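Local coordinates for protein glutaredoxin-glutathione complex (Polygonaceae, PDB 5KQA) that probably works as a glutathione-dependent thiol-disulfide oxidoreductase, a monomeric glutaredoxin that binds glutathione, at residues F42-C47 against E68-S73. Sequence-based numbering, arbitrary orientation.
With GSH (glutathione), chain B.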
ATOM      1  N   PHE A  42       2.381   0.997  -0.832  1.00  6.80           N
ATOM      2  CA  PHE A  42       3.685   1.322  -0.263  1.00  8.58           C
ATOM      3  C   PHE A  42       4.669   0.310  -0.822  1.00 10.76           C
ATOM      4  O   PHE A  42       4.473  -0.889  -0.719  1.00  7.22           O
ATOM      5  CB  PHE A  42       3.679   1.319   1.261  1.00  6.98           C
ATOM      6  CG  PHE A  42       2.844   2.412   1.857  1.00  9.40           C
ATOM      7  CD1 PHE A  42       3.349   3.702   1.983  1.00  9.87           C
ATOM      8  CD2 PHE A  42       1.549   2.157   2.279  1.00  8.69           C
ATOM      9  CE1 PHE A  42       2.577   4.723   2.532  1.00  5.40           C
ATOM     10  CE2 PHE A  42       0.766   3.171   2.837  1.00  7.99           C
ATOM     11  CZ  PHE A  42       1.285   4.460   2.958  1.00  6.81           C
ATOM     12  N   SER A  43       5.728   0.824  -1.429  1.00  9.51           N
ATOM     13  CA  SER A  43       6.543   0.048  -2.351  1.00 11.46           C
ATOM     14  C   SER A  43       8.041   0.332  -2.171  1.00  9.56           C
ATOM     15  O   SER A  43       8.429   1.271  -1.462  1.00  8.33           O
ATOM     16  CB  SER A  43       6.100   0.378  -3.786  1.00  9.44           C
ATOM     17  OG  SER A  43       6.895  -0.263  -4.766  1.00 16.36           O
ATOM     18  N   LYS A  44       8.877  -0.487  -2.801  1.00  8.17           N
ATOM     19  CA  LYS A  44      10.265  -0.087  -3.073  1.00  8.62           C
ATOM     20  C   LYS A  44      10.542  -0.273  -4.568  1.00 10.57           C
ATOM     21  O   LYS A  44       9.999  -1.180  -5.197  1.00 11.76           O
ATOM     22  CB  LYS A  44      11.251  -0.874  -2.208  1.00  5.46           C
ATOM     23  CG  LYS A  44      11.266  -0.383  -0.755  1.00  9.63           C
ATOM     24  CD  LYS A  44      12.239  -1.174   0.117  1.00 12.27           C
ATOM     25  CE  LYS A  44      12.284  -0.605   1.536  1.00 17.11           C
ATOM     26  NZ  LYS A  44      13.208  -1.370   2.415  1.00 26.97           N
ATOM     27  N   THR A  45      11.350   0.611  -5.143  1.00 14.47           N
ATOM     28  CA  THR A  45      11.496   0.687  -6.599  1.00 10.92           C
ATOM     29  C   THR A  45      11.897  -0.636  -7.256  1.00 12.52           C
ATOM     30  O   THR A  45      11.415  -0.979  -8.332  1.00 10.15           O
ATOM     31  CB  THR A  45      12.542   1.750  -6.995  1.00 15.14           C
ATOM     32  OG1 THR A  45      12.297   2.955  -6.263  1.00 14.52           O
ATOM     33  CG2 THR A  45      12.477   2.038  -8.497  1.00 17.04           C
ATOM     34  N   TYR A  46      12.780  -1.390  -6.614  1.00 10.62           N
ATOM     35  CA  TYR A  46      13.296  -2.599  -7.247  1.00 14.32           C
ATOM     36  C   TYR A  46      12.804  -3.866  -6.552  1.00 17.18           C
ATOM     37  O   TYR A  46      13.476  -4.896  -6.571  1.00 19.30           O
ATOM     38  CB  TYR A  46      14.828  -2.534  -7.303  1.00 17.57           C
ATOM     39  CG  TYR A  46      15.266  -1.249  -7.988  1.00 15.46           C
ATOM     40  CD1 TYR A  46      15.181  -1.118  -9.368  1.00 13.61           C
ATOM     41  CD2 TYR A  46      15.703  -0.152  -7.250  1.00 17.88           C
ATOM     42  CE1 TYR A  46      15.536   0.073 -10.005  1.00 20.91           C
ATOM     43  CE2 TYR A  46      16.067   1.040  -7.878  1.00 18.71           C
ATOM     44  CZ  TYR A  46      15.979   1.140  -9.255  1.00 20.19           C
ATOM     45  OH  TYR A  46      16.340   2.311  -9.882  1.00 32.72           O
ATOM     46  N   CYS A  47      11.614  -3.783  -5.959  1.00 10.46           N
ATOM     47  CA  CYS A  47      10.982  -4.953  -5.356  1.00  9.73           C
ATOM     48  C   CYS A  47      10.161  -5.695  -6.404  1.00 14.57           C
ATOM     49  O   CYS A  47       9.210  -5.135  -6.975  1.00 11.73           O
ATOM     50  CB  CYS A  47      10.091  -4.559  -4.178  1.00 14.78           C
ATOM     51  SG  CYS A  47       9.130  -5.959  -3.511  1.00 17.99           S
ATOM     52  N   GLU A  68       7.321   5.022  -3.064  1.00 10.47           N
ATOM     53  CA  GLU A  68       8.564   4.258  -3.027  1.00 10.59           C
ATOM     54  C   GLU A  68       9.371   4.615  -1.791  1.00 11.57           C
ATOM     55  O   GLU A  68       9.985   5.677  -1.749  1.00 10.69           O
ATOM     56  CB  GLU A  68       9.395   4.522  -4.287  1.00  8.90           C
ATOM     57  CG  GLU A  68       8.689   4.203  -5.599  1.00 10.80           C
ATOM     58  CD  GLU A  68       8.559   2.709  -5.842  1.00 17.01           C
ATOM     59  OE1 GLU A  68       8.763   1.940  -4.884  1.00 20.47           O
ATOM     60  OE2 GLU A  68       8.265   2.298  -6.989  1.00 15.45           O
ATOM     61  N   LEU A  69       9.381   3.734  -0.794  1.00  8.78           N
ATOM     62  CA  LEU A  69      10.019   4.054   0.482  1.00 15.16           C
ATOM     63  C   LEU A  69      11.521   4.338   0.343  1.00 12.63           C
ATOM     64  O   LEU A  69      12.082   5.169   1.071  1.00  8.16           O
ATOM     65  CB  LEU A  69       9.799   2.924   1.480  1.00 11.29           C
ATOM     66  CG  LEU A  69       8.356   2.574   1.815  1.00 17.45           C
ATOM     67  CD1 LEU A  69       8.347   1.544   2.940  1.00 12.88           C
ATOM     68  CD2 LEU A  69       7.583   3.824   2.188  1.00 12.86           C
ATOM     69  N   ASP A  70      12.160   3.659  -0.605  1.00 11.90           N
ATOM     70  CA  ASP A  70      13.597   3.819  -0.842  1.00 14.05           C
ATOM     71  C   ASP A  70      13.940   5.197  -1.410  1.00 17.92           C
ATOM     72  O   ASP A  70      15.101   5.585  -1.460  1.00 16.74           O
ATOM     73  CB  ASP A  70      14.099   2.733  -1.799  1.00 10.82           C
ATOM     74  CG  ASP A  70      13.322   2.710  -3.087  1.00 11.65           C
ATOM     75  OD1 ASP A  70      12.080   2.608  -3.018  1.00 16.11           O
ATOM     76  OD2 ASP A  70      13.933   2.825  -4.168  1.00 23.11           O
ATOM     77  N   GLN A  71      12.925   5.930  -1.851  1.00 15.57           N
ATOM     78  CA  GLN A  71      13.138   7.251  -2.424  1.00 11.71           C
ATOM     79  C   GLN A  71      12.611   8.352  -1.518  1.00 15.67           C
ATOM     80  O   GLN A  71      12.650   9.529  -1.863  1.00 13.60           O
ATOM     81  CB  GLN A  71      12.474   7.337  -3.788  1.00 10.66           C
ATOM     82  CG  GLN A  71      13.072   6.346  -4.769  1.00 19.97           C
ATOM     83  CD  GLN A  71      12.646   6.628  -6.168  1.00 18.93           C
ATOM     84  OE1 GLN A  71      12.756   7.758  -6.627  1.00 23.06           O
ATOM     85  NE2 GLN A  71      12.132   5.611  -6.860  1.00 16.32           N
ATOM     86  N   GLU A  72      12.094   7.960  -0.362  1.00 12.89           N
ATOM     87  CA  GLU A  72      11.589   8.928   0.598  1.00 10.11           C
ATOM     88  C   GLU A  72      12.647   9.136   1.678  1.00 13.23           C
ATOM     89  O   GLU A  72      13.247   8.165   2.138  1.00 11.45           O
ATOM     90  CB  GLU A  72      10.268   8.443   1.202  1.00 10.82           C
ATOM     91  CG  GLU A  72       9.137   8.296   0.186  1.00 14.66           C
ATOM     92  CD  GLU A  72       8.547   9.633  -0.246  1.00 14.73           C
ATOM     93  OE1 GLU A  72       8.721  10.631   0.478  1.00 18.17           O
ATOM     94  OE2 GLU A  72       7.894   9.684  -1.307  1.00 17.10           O
ATOM     95  N   SER A  73      12.900  10.382   2.076  1.00 14.03           N
ATOM     96  CA  SER A  73      13.897  10.612   3.120  1.00 16.65           C
ATOM     97  C   SER A  73      13.509   9.907   4.418  1.00 21.16           C
ATOM     98  O   SER A  73      14.374   9.422   5.142  1.00 14.00           O
ATOM     99  CB  SER A  73      14.105  12.105   3.389  1.00 20.54           C
ATOM    100  OG  SER A  73      12.890  12.743   3.749  1.00 30.30           O
TER
HETATM  101  N1  GSH B 201       4.986 -12.587   0.599  1.00 27.82           N
HETATM  102  CA1 GSH B 201       5.349 -11.221   0.405  1.00 24.36           C
HETATM  103  C1  GSH B 201       4.429 -10.657  -0.654  1.00 25.14           C
HETATM  104  O11 GSH B 201       4.248  -9.412  -0.741  1.00 15.02           O
HETATM  105  O12 GSH B 201       3.829 -11.442  -1.442  1.00 25.97           O
HETATM  106  CB1 GSH B 201       6.813 -11.104   0.002  1.00 20.28           C
HETATM  107  CG1 GSH B 201       7.190  -9.652  -0.271  1.00 22.92           C
HETATM  108  CD1 GSH B 201       8.687  -9.406  -0.092  1.00 27.70           C
HETATM  109  OE1 GSH B 201       9.436 -10.324   0.187  1.00 32.31           O
HETATM  110  N2  GSH B 201       9.219  -8.091  -0.251  1.00 20.62           N
HETATM  111  CA2 GSH B 201      10.613  -7.824  -0.081  1.00 29.31           C
HETATM  112  C2  GSH B 201      10.892  -7.020   1.164  1.00 31.35           C
HETATM  113  O2  GSH B 201      10.120  -6.154   1.549  1.00 24.17           O
HETATM  114  CB2 GSH B 201      11.138  -6.931  -1.182  1.00 32.36           C
HETATM  115  SG2 GSH B 201      11.455  -7.837  -2.671  1.00 36.56           S
HETATM  116  N3  GSH B 201      12.105  -7.248   1.864  1.00 29.92           N
HETATM  117  CA3 GSH B 201      12.403  -6.466   3.015  1.00 28.23           C
HETATM  118  C3  GSH B 201      12.556  -5.007   2.588  1.00 35.85           C
HETATM  119  O31 GSH B 201      12.244  -4.078   3.378  1.00 46.17           O
HETATM  120  O32 GSH B 201      12.990  -4.700   1.440  1.00 29.58           O
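Leu69 N donates to Ser43 O at 2.7 Å where two parallel strands of the thioredoxin fold, 39-43 and 65-68, run out side by side. Beyond them, the turn leading to Cys47, first cysteine of the CxxC pair, meets the 3-10 turn 69-71 through side-chain hydrogen bonds. Asp70, its CG between the backbone N and the carbonyl carbon (chi1 55°), turns both carboxylate oxygens to Thr45: OD1 accepts Thr45 N at 3.0 Å, met from above the carboxylate plane, while OD2 receives Thr45 OG1 at 2.7 Å on its syn lone pair. Thr45 OG1 also accepts Gln71 NE2 at 2.7 Å, nearly in the amide plane, so the hydroxyl donates to one side chain and accepts from the other. An alanine in place of Thr45 would probably leave Asp70 OD2 and Gln71 NE2 without their shared partner and free the amide to swing. Glu68, bent at chi2 (-73°), turns its carboxylate back toward Ser43; Lys54 forms a salt bridge with Glu68 OE2 and also hydrogen-bonds Ser43 OG. Apolar contact is slight, Phe42 CD1 lying 4.2 Å from Leu69 CD2. Lys44, its CG beside Leu69 CB, extends to Gln79 OE1, a hydrogen bond, and glutathione; Lys44 NZ lies 3.0 Å from O31 of the glycyl carboxylate.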